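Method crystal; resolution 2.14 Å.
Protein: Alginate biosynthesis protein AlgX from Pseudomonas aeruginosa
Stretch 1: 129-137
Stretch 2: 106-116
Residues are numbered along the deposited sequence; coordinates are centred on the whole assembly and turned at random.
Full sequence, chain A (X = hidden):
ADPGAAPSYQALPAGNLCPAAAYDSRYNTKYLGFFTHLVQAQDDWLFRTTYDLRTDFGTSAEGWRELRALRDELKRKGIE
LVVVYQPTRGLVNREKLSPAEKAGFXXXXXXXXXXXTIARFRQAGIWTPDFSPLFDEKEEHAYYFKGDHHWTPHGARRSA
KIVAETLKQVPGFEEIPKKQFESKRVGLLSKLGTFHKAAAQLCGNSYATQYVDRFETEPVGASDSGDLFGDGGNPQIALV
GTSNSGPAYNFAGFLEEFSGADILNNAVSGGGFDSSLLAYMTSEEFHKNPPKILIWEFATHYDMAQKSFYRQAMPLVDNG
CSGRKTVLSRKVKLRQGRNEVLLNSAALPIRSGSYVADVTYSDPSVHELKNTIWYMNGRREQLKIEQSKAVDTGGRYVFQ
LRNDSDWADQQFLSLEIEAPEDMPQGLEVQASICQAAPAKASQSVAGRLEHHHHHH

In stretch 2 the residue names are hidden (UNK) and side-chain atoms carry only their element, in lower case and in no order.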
# COMPACT_ATOMS: atom_id res chain seq x y z
N PRO A 129 2.12 14.91 4.01
CA PRO A 129 1.55 15.57 5.19
C PRO A 129 2.34 15.25 6.45
O PRO A 129 2.84 14.13 6.65
CB PRO A 129 0.14 14.98 5.26
CG PRO A 129 -0.18 14.63 3.85
CD PRO A 129 1.11 14.16 3.25
N ASP A 130 2.45 16.26 7.30
CA ASP A 130 3.17 16.13 8.56
C ASP A 130 2.17 15.97 9.69
O ASP A 130 1.44 16.91 10.02
CB ASP A 130 4.01 17.40 8.78
CG ASP A 130 4.81 17.37 10.06
OD1 ASP A 130 4.65 16.43 10.86
OD2 ASP A 130 5.61 18.30 10.27
N PHE A 131 2.14 14.79 10.31
CA PHE A 131 1.17 14.49 11.36
C PHE A 131 1.70 14.80 12.75
O PHE A 131 0.99 14.59 13.74
CB PHE A 131 0.72 13.00 11.29
CG PHE A 131 0.05 12.64 9.99
CD1 PHE A 131 -1.14 13.25 9.61
CD2 PHE A 131 0.63 11.71 9.12
CE1 PHE A 131 -1.77 12.94 8.40
CE2 PHE A 131 0.01 11.40 7.91
CZ PHE A 131 -1.19 12.01 7.56
N SER A 132 2.92 15.32 12.84
CA SER A 132 3.50 15.59 14.16
C SER A 132 2.66 16.50 15.09
O SER A 132 2.72 16.32 16.30
CB SER A 132 4.96 16.06 14.06
OG SER A 132 5.07 17.25 13.30
N PRO A 133 1.86 17.44 14.54
CA PRO A 133 1.00 18.14 15.51
C PRO A 133 0.03 17.23 16.26
O PRO A 133 -0.49 17.65 17.29
CB PRO A 133 0.23 19.14 14.65
CG PRO A 133 1.15 19.41 13.49
CD PRO A 133 1.82 18.08 13.22
N LEU A 134 -0.21 16.01 15.76
CA LEU A 134 -1.13 15.09 16.42
C LEU A 134 -0.44 14.21 17.47
O LEU A 134 -1.11 13.44 18.15
CB LEU A 134 -1.84 14.20 15.40
CG LEU A 134 -2.51 14.95 14.26
CD1 LEU A 134 -3.25 13.97 13.35
CD2 LEU A 134 -3.46 16.02 14.84
N PHE A 135 0.88 14.32 17.57
CA PHE A 135 1.64 13.44 18.46
C PHE A 135 1.40 13.77 19.93
O PHE A 135 1.06 14.90 20.28
CB PHE A 135 3.14 13.54 18.20
CG PHE A 135 3.58 12.98 16.87
CD1 PHE A 135 2.66 12.49 15.96
CD2 PHE A 135 4.92 12.95 16.54
CE1 PHE A 135 3.07 11.98 14.74
CE2 PHE A 135 5.34 12.45 15.33
CZ PHE A 135 4.42 11.96 14.42
N ASP A 136 1.61 12.77 20.78
CA ASP A 136 1.46 12.92 22.22
C ASP A 136 0.12 13.59 22.55
O ASP A 136 0.06 14.47 23.39
CB ASP A 136 2.61 13.76 22.78
CG ASP A 136 2.92 13.43 24.22
OD1 ASP A 136 2.13 12.65 24.80
OD2 ASP A 136 3.93 13.92 24.76
N GLU A 137 -0.93 13.17 21.87
CA GLU A 137 -2.21 13.88 21.92
C GLU A 137 -2.84 13.79 23.30
O GLU A 137 -2.59 12.85 24.06
CB GLU A 137 -3.18 13.27 20.91
CG GLU A 137 -3.74 11.92 21.38
CD GLU A 137 -4.81 11.35 20.46
OE1 GLU A 137 -4.99 11.86 19.33
OE2 GLU A 137 -5.47 10.38 20.88
N UNK A 106 11.69 5.86 24.20
CA UNK A 106 12.42 7.06 23.74
C UNK A 106 11.59 7.86 22.74
O UNK A 106 11.91 7.90 21.55
c UNK A 106 13.75 6.66 23.10
c UNK A 106 14.80 7.76 23.15
o UNK A 106 14.45 8.95 23.05
o UNK A 106 15.99 7.42 23.27
N UNK A 107 10.54 8.51 23.23
CA UNK A 107 9.62 9.27 22.39
C UNK A 107 10.29 10.33 21.51
O UNK A 107 9.95 10.47 20.33
c UNK A 107 7.23 13.25 21.94
c UNK A 107 8.51 9.90 23.24
c UNK A 107 5.91 11.50 20.97
c UNK A 107 7.97 12.29 22.63
c UNK A 107 6.67 10.56 21.66
c UNK A 107 6.20 12.84 21.12
c UNK A 107 7.70 10.94 22.49
o UNK A 107 5.46 13.77 20.42
N UNK A 108 11.23 11.09 22.07
CA UNK A 108 11.85 12.16 21.31
C UNK A 108 12.68 11.59 20.16
O UNK A 108 12.72 12.15 19.06
c UNK A 108 11.91 13.85 23.27
c UNK A 108 10.88 14.80 22.68
o UNK A 108 11.07 15.22 21.52
o UNK A 108 9.89 15.14 23.36
c UNK A 108 12.70 13.08 22.21
N UNK A 109 13.33 10.46 20.41
CA UNK A 109 14.14 9.83 19.38
C UNK A 109 13.26 9.32 18.24
O UNK A 109 13.59 9.49 17.06
c UNK A 109 14.94 8.67 19.95
c UNK A 109 16.57 6.82 19.57
c UNK A 109 16.80 9.02 18.36
c UNK A 109 15.84 7.98 18.93
N UNK A 110 12.14 8.69 18.60
CA UNK A 110 11.18 8.19 17.63
C UNK A 110 10.64 9.34 16.77
O UNK A 110 10.60 9.24 15.55
c UNK A 110 10.02 7.45 18.33
N UNK A 111 10.23 10.42 17.42
CA UNK A 111 9.65 11.57 16.73
C UNK A 111 10.65 12.22 15.77
O UNK A 111 10.32 12.58 14.64
c UNK A 111 8.76 13.95 17.13
c UNK A 111 8.31 14.93 18.19
n UNK A 111 7.45 17.23 18.58
c UNK A 111 9.15 12.60 17.75
c UNK A 111 8.04 16.30 17.57
N UNK A 112 11.88 12.35 16.24
CA UNK A 112 12.97 12.91 15.45
C UNK A 112 13.21 12.05 14.20
O UNK A 112 13.28 12.55 13.08
n UNK A 112 17.88 12.87 18.54
c UNK A 112 16.77 13.59 17.86
c UNK A 112 15.41 13.66 15.74
c UNK A 112 14.24 12.93 16.33
c UNK A 112 16.72 13.24 16.39
N UNK A 113 13.31 10.74 14.40
CA UNK A 113 13.53 9.84 13.26
C UNK A 113 12.38 9.82 12.26
O UNK A 113 12.58 9.84 11.04
o UNK A 113 16.14 9.24 13.99
c UNK A 113 15.30 8.41 14.34
n UNK A 113 15.55 7.46 15.22
c UNK A 113 13.90 8.45 13.76
N UNK A 114 11.16 9.82 12.78
CA UNK A 114 9.96 9.94 11.96
C UNK A 114 10.00 11.22 11.10
O UNK A 114 9.84 11.17 9.87
o UNK A 114 3.85 10.28 9.91
c UNK A 114 7.42 10.01 12.07
c UNK A 114 8.71 9.91 12.84
c UNK A 114 5.65 11.34 11.06
c UNK A 114 6.77 8.86 11.61
c UNK A 114 5.02 10.19 10.62
c UNK A 114 6.85 11.24 11.78
c UNK A 114 5.58 8.94 10.89
N UNK A 115 10.25 12.36 11.74
CA UNK A 115 10.27 13.64 11.01
C UNK A 115 11.35 13.67 9.93
O UNK A 115 11.11 14.18 8.81
c UNK A 115 9.24 15.12 12.83
c UNK A 115 10.47 14.81 11.98
c UNK A 115 9.60 16.10 13.92
c UNK A 115 8.11 15.68 11.94
N UNK A 116 12.52 13.12 10.26
CA UNK A 116 13.59 12.96 9.27
C UNK A 116 13.12 12.15 8.06
O UNK A 116 13.44 12.48 6.91
c UNK A 116 14.82 12.30 9.92
O HOH W 1 3.75 12.96 9.14

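Position 106 carries two side-chain carbons, the second bearing two oxygens, and lies beyond reach of stretch 1. This is Asp106, the N-cap of the helix that follows: its OD1 accepts from N of position 109 at 3.2 Å, occupying an amide that the first turn leaves without a backbone acceptor.

Position 107 has one carbon, then a six-carbon ring bearing an oxygen. Its CA-to-CB bond points toward stretch 1, and the ring oxygen lies 3.2 Å from Phe135 CB and 3.7 Å from Asp136 CB. This is Tyr107, whose ring is long enough to span the gap. Neither approach is a hydrogen bond; the hydroxyl simply packs against carbon.

Position 108 shows three carbons, the third with two oxygens, and touches nothing on stretch 1: Glu108, a charged residue at an exposed site. Position 109, four carbons forked at the second and likewise out of reach, is Leu109; its N completes the cap, and leucine sits readily in a helix. At position 110 a single carbon, also out of reach, identifies Ala110, a compact residue at a buried site.

Position 111 has four carbons in a row ending in nitrogen, and the second carbon lies 4.0 Å from Phe135 CD2, at the ring edge. This is Lys111, extended with all four chi angles t, so its aliphatic part serves the contact. Position 112 has the same composition but is remote from stretch 1: Lys112, a charged residue suited to its exposed site. Position 113, two carbons with one oxygen and one nitrogen on the second, is also remote; it is Asn113, whose amide ND2 is hydrogen-bonded elsewhere in the structure.

Position 114 again has one carbon and a six-carbon ring with an oxygen. A ring carbon is 3.6 Å from Phe135 CZ, while the oxygen reaches the edge of Phe131, 3.6 Å from CD2. This is Tyr114. Its OH also accepts from a water, 2.8 Å from OH, that donates to Pro129 O (2.9 Å from the water) and accepts from Phe131 N (2.7 Å), so a polar tip suits this otherwise aromatic side chain.

At position 115, four carbons fork at the second, and one end carbon lies 3.7 Å from both Asp130 OD1 and Ser132 OG. This is Leu115. Those oxygens are already paired, Ser132 OG donating to Asp130 OD1 at 2.6 Å, so an apolar neighbour breaks no bond. Position 116, a single carbon distant from stretch 1, is Ala116, small and helix-compatible at an exposed site.

The contact centres on Phe135, which directs its edge toward the face of Tyr114 in an offset edge-to-face pair, centroids 5.4 Å apart and planes at 70°, while Tyr107 and Lys111 also meet its edge. No direct hydrogen bond crosses; packing dominates, and one water supplies a polar bridge.

Stretch 2 106-116: DYELAKKNYLA
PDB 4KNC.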